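Aldehyde dehydrogenase family protein (Pseudomonas syringae pv. tomato, PDB 6X9L) oxidises long-chain aliphatic aldehydes such as octanal as a member of the aldehyde dehydrogenase family, with NAD+ as its bound cofactor. Local coordinates at residues T295-P300 against P395-I400; G353-C358 against F378-S383. The protein carries 1 engineered substitution. All coordinates share one frame; numbering follows the deposited sequence.

In the fold
After strand 263-266 of the same sheet, the chain lays down 296-300, runs through helices 304-316 and 336-351, and then adds the edge strand 355-358. Interaction 2 closes the short loop, in which 376-379 turns back antiparallel to 355-358 after about twenty residues. Only after helix 386-389 does strand 396-402 return to pair in parallel with 296-300, so interaction 1 closes a longer loop that contains the whole of interaction 2; the two do not cross. Their centres lie about 9 Å apart, as four successive strands at one end of a mixed sheet, and the probable backbone hydrogen bonds between F378 and both L397 and L399 join them.

Interaction 1 of 2, residues T295-P300 against P395-I400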
# COMPACT_ATOMS: atom_id res chain seq x y z
N THR A 295 8.69 9.98 -23.49
CA THR A 295 10.02 10.42 -23.89
C THR A 295 10.87 9.35 -24.57
O THR A 295 12.02 9.63 -24.93
CB THR A 295 10.75 10.94 -22.65
OG1 THR A 295 10.60 9.97 -21.61
CG2 THR A 295 10.17 12.25 -22.21
N ARG A 296 10.36 8.13 -24.72
CA ARG A 296 10.98 7.10 -25.55
C ARG A 296 9.99 6.75 -26.66
O ARG A 296 8.98 6.09 -26.40
CB ARG A 296 11.34 5.85 -24.74
CG ARG A 296 12.49 6.02 -23.76
CD ARG A 296 12.26 5.22 -22.50
NE ARG A 296 12.39 3.79 -22.73
CZ ARG A 296 11.46 2.89 -22.47
NH1 ARG A 296 10.29 3.24 -21.94
NH2 ARG A 296 11.69 1.61 -22.72
N MET A 297 10.28 7.20 -27.88
CA MET A 297 9.42 6.94 -29.03
C MET A 297 9.98 5.74 -29.79
O MET A 297 11.11 5.79 -30.29
CB MET A 297 9.33 8.17 -29.94
CG MET A 297 8.29 8.04 -31.03
SD MET A 297 8.23 9.45 -32.15
CE MET A 297 7.06 10.51 -31.28
N ILE A 298 9.18 4.68 -29.89
CA ILE A 298 9.64 3.38 -30.37
C ILE A 298 8.97 3.11 -31.72
O ILE A 298 7.74 3.05 -31.82
CB ILE A 298 9.34 2.28 -29.34
CG1 ILE A 298 10.04 2.66 -28.03
CG2 ILE A 298 9.82 0.93 -29.83
CD1 ILE A 298 9.42 2.03 -26.81
N VAL A 299 9.80 2.96 -32.75
CA VAL A 299 9.33 3.02 -34.14
C VAL A 299 10.07 1.99 -34.97
O VAL A 299 11.19 1.58 -34.64
CB VAL A 299 9.54 4.43 -34.74
CG1 VAL A 299 8.70 5.46 -34.00
CG2 VAL A 299 11.00 4.83 -34.68
N PRO A 300 9.44 1.54 -36.07
CA PRO A 300 10.08 0.54 -36.95
C PRO A 300 11.38 1.05 -37.56
O PRO A 300 11.46 2.19 -38.02
CB PRO A 300 9.02 0.30 -38.03
CG PRO A 300 7.73 0.69 -37.41
CD PRO A 300 8.05 1.82 -36.46
N PRO A 395 13.05 18.72 -21.90
CA PRO A 395 12.54 18.41 -23.26
C PRO A 395 13.54 17.63 -24.12
O PRO A 395 14.21 18.15 -25.03
CB PRO A 395 12.25 19.80 -23.83
CG PRO A 395 13.33 20.66 -23.18
CD PRO A 395 13.52 20.11 -21.78
N VAL A 396 13.64 16.33 -23.82
CA VAL A 396 14.63 15.45 -24.42
C VAL A 396 13.90 14.19 -24.83
O VAL A 396 13.42 13.44 -23.97
CB VAL A 396 15.78 15.13 -23.45
CG1 VAL A 396 16.76 14.16 -24.10
CG2 VAL A 396 16.48 16.42 -23.01
N LEU A 397 13.81 13.94 -26.13
CA LEU A 397 13.08 12.81 -26.65
C LEU A 397 14.07 11.83 -27.28
O LEU A 397 14.94 12.25 -28.04
CB LEU A 397 12.04 13.26 -27.67
CG LEU A 397 11.36 12.18 -28.53
CD1 LEU A 397 10.61 11.19 -27.65
CD2 LEU A 397 10.44 12.79 -29.56
N CYS A 398 13.92 10.55 -26.94
CA CYS A 398 14.73 9.48 -27.51
C CYS A 398 13.94 8.73 -28.58
O CYS A 398 12.76 8.43 -28.39
CB CYS A 398 15.19 8.49 -26.44
SG CYS A 398 16.47 9.12 -25.36
N LEU A 399 14.61 8.46 -29.69
CA LEU A 399 14.08 7.65 -30.78
C LEU A 399 14.76 6.29 -30.75
O LEU A 399 15.99 6.22 -30.77
CB LEU A 399 14.32 8.33 -32.12
CG LEU A 399 13.25 9.23 -32.73
CD1 LEU A 399 12.26 9.73 -31.70
CD2 LEU A 399 13.92 10.40 -33.44
N ILE A 400 13.97 5.22 -30.70
CA ILE A 400 14.48 3.85 -30.62
C ILE A 400 13.84 3.00 -31.71
O ILE A 400 12.62 3.06 -31.92
CB ILE A 400 14.21 3.22 -29.24
CG1 ILE A 400 14.86 4.04 -28.13
CG2 ILE A 400 14.67 1.75 -29.22
CD1 ILE A 400 14.31 3.72 -26.76
O HOH W 1 14.37 10.67 -23.18
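In the mixed sheet of what is, by family, probably the catalytic domain, the parallel strands 296-300 and 396-402 meet in the textbook pattern: C398, M297 and I400 each bond to two residues of the facing strand, while R296 and I298 turn their peptide groups to strand 263-266. The first strand follows shortly after the octanal-pocket residues S290, A291 (engineered) and S292, and the T295 side chain is about 11 Å from octanal. C398 donates its N to T295 O at 2.9 Å from above the carbonyl plane, and its O accepts from M297 N at 2.8 Å, nearly along the C=O axis. I400 repeats the scheme two residues later: its N meets M297 O in the carbonyl plane, and its O takes V299 N at 2.9 Å. T295 O also accepts from a water that donates to V396 O, carrying the link past the first direct bond, at the N-terminal end of the pair.

On one face R296 and I400 lie alongside each other, with I400 CD1 4.2 Å from R296 CB. The R296 chain then bends, and NH1 hydrogen-bonds to K261 O and NH2, weakly, to A412 O. On the opposite face M297, CG anti to N (chi1 -171°), runs beside L399, whose CD1 lies 3.8 Å from M297 CB. L397 CD1 lies 3.4 Å from T295 O. Helix 272-284 packs on L397, helix 304-316 on L399 and V299. Buried peptide groups are thus satisfied strand to strand, apolar branches meet on both faces, and the arginine's charged end is held by carbonyls outside the pair.

Interaction 2 of 2, residues G353-C358 against F378-S383; sequences GAKLVC and FSEVDS
F378 leaves its strand with CG anti to the carbonyl carbon (chi1 -72°), and its ring stands out from the sheet on the same face as L356. F378 CB lies 3.7 Å from K355 O. At CD1 the same oxygen comes to the ring edge, near its plane, while the A354 methyl approaches obliquely, with A354 CB 3.6 Å from F378 CD1. Farther out, CE1 and then CZ meet L356 CD1, 3.6 Å from F378 CE1; the two side chains cross obliquely. At the foot of this side chain the strands 355-358 and 376-379 pair antiparallel: L356 and F378 form a non-hydrogen-bonded pair, K355 and S379 a hydrogen-bonded one. S379 N sits on a lone pair of K355 O at 2.9 Å, whereas K355 N reaches S379 O from above the carbonyl plane at 3.1 Å. G353 ends helix 336-351 in a Schellman motif just before this pairing starts, and V357 and C358, both facing V377, make a classic beta bulge. On the face away from F378, V357 CG2 packs against S379 CB. K355 NZ forms a salt bridge with E308 of helix 304-316, which also accepts a hydrogen bond from S379 OG.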
# COMPACT_ATOMS: atom_id res chain seq x y z
N GLY A 353 27.31 8.66 -27.54
CA GLY A 353 27.26 8.35 -28.95
C GLY A 353 25.89 8.38 -29.58
O GLY A 353 25.76 7.95 -30.73
N ALA A 354 24.87 8.87 -28.89
CA ALA A 354 23.57 9.01 -29.53
C ALA A 354 23.68 9.99 -30.69
O ALA A 354 24.61 10.79 -30.78
CB ALA A 354 22.53 9.48 -28.52
N LYS A 355 22.72 9.91 -31.60
CA LYS A 355 22.63 10.87 -32.69
C LYS A 355 21.82 12.07 -32.23
O LYS A 355 20.71 11.92 -31.73
CB LYS A 355 21.98 10.24 -33.93
CG LYS A 355 21.84 11.19 -35.10
CD LYS A 355 20.87 10.64 -36.13
CE LYS A 355 21.32 10.92 -37.55
NZ LYS A 355 20.25 10.54 -38.52
N LEU A 356 22.40 13.26 -32.39
CA LEU A 356 21.74 14.52 -32.03
C LEU A 356 20.95 14.99 -33.25
O LEU A 356 21.47 15.69 -34.12
CB LEU A 356 22.76 15.55 -31.58
CG LEU A 356 22.21 16.88 -31.06
CD1 LEU A 356 21.44 16.66 -29.77
CD2 LEU A 356 23.32 17.90 -30.86
N VAL A 357 19.68 14.60 -33.30
CA VAL A 357 18.83 14.98 -34.42
C VAL A 357 18.62 16.49 -34.44
O VAL A 357 18.54 17.11 -35.51
CB VAL A 357 17.49 14.24 -34.34
CG1 VAL A 357 16.52 14.74 -35.42
CG2 VAL A 357 17.69 12.73 -34.42
N CYS A 358 18.49 17.10 -33.27
CA CYS A 358 18.22 18.53 -33.14
C CYS A 358 18.31 18.87 -31.66
O CYS A 358 18.42 17.97 -30.81
CB CYS A 358 16.85 18.90 -33.70
SG CYS A 358 15.53 18.46 -32.57
N PHE A 378 17.18 12.92 -29.63
CA PHE A 378 18.21 11.94 -29.93
C PHE A 378 17.61 10.78 -30.72
O PHE A 378 16.46 10.38 -30.49
CB PHE A 378 18.84 11.39 -28.64
CG PHE A 378 19.72 12.37 -27.95
CD1 PHE A 378 20.92 12.75 -28.51
CD2 PHE A 378 19.35 12.91 -26.72
CE1 PHE A 378 21.75 13.66 -27.87
CE2 PHE A 378 20.18 13.82 -26.08
CZ PHE A 378 21.37 14.20 -26.66
N SER A 379 18.40 10.23 -31.63
CA SER A 379 17.97 9.06 -32.39
C SER A 379 19.08 8.03 -32.39
O SER A 379 20.16 8.24 -31.82
CB SER A 379 17.58 9.44 -33.82
OG SER A 379 16.99 8.33 -34.47
N GLU A 380 18.78 6.87 -32.99
CA GLU A 380 19.71 5.72 -33.02
C GLU A 380 20.11 5.44 -31.58
O GLU A 380 21.28 5.19 -31.32
CB GLU A 380 20.92 5.95 -33.93
CG GLU A 380 20.62 5.70 -35.39
CD GLU A 380 21.64 6.27 -36.36
OE1 GLU A 380 22.72 6.68 -35.90
OE2 GLU A 380 21.33 6.32 -37.55
N VAL A 381 19.13 5.50 -30.70
CA VAL A 381 19.32 5.35 -29.24
C VAL A 381 19.24 3.89 -28.85
O VAL A 381 18.32 3.20 -29.24
CB VAL A 381 18.30 6.21 -28.49
CG1 VAL A 381 18.12 5.77 -27.05
CG2 VAL A 381 18.67 7.67 -28.54
N ASP A 382 20.22 3.46 -28.08
CA ASP A 382 20.24 2.09 -27.55
C ASP A 382 19.56 2.10 -26.19
O ASP A 382 19.87 2.98 -25.40
CB ASP A 382 21.67 1.64 -27.33
CG ASP A 382 21.71 0.14 -27.23
OD1 ASP A 382 21.61 -0.50 -28.27
OD2 ASP A 382 21.78 -0.36 -26.12
N SER A 383 18.86 1.03 -25.85
CA SER A 383 18.13 0.90 -24.56
C SER A 383 19.08 0.97 -23.36
O SER A 383 18.62 1.34 -22.31
CB SER A 383 17.24 -0.29 -24.53
OG SER A 383 15.95 0.03 -25.02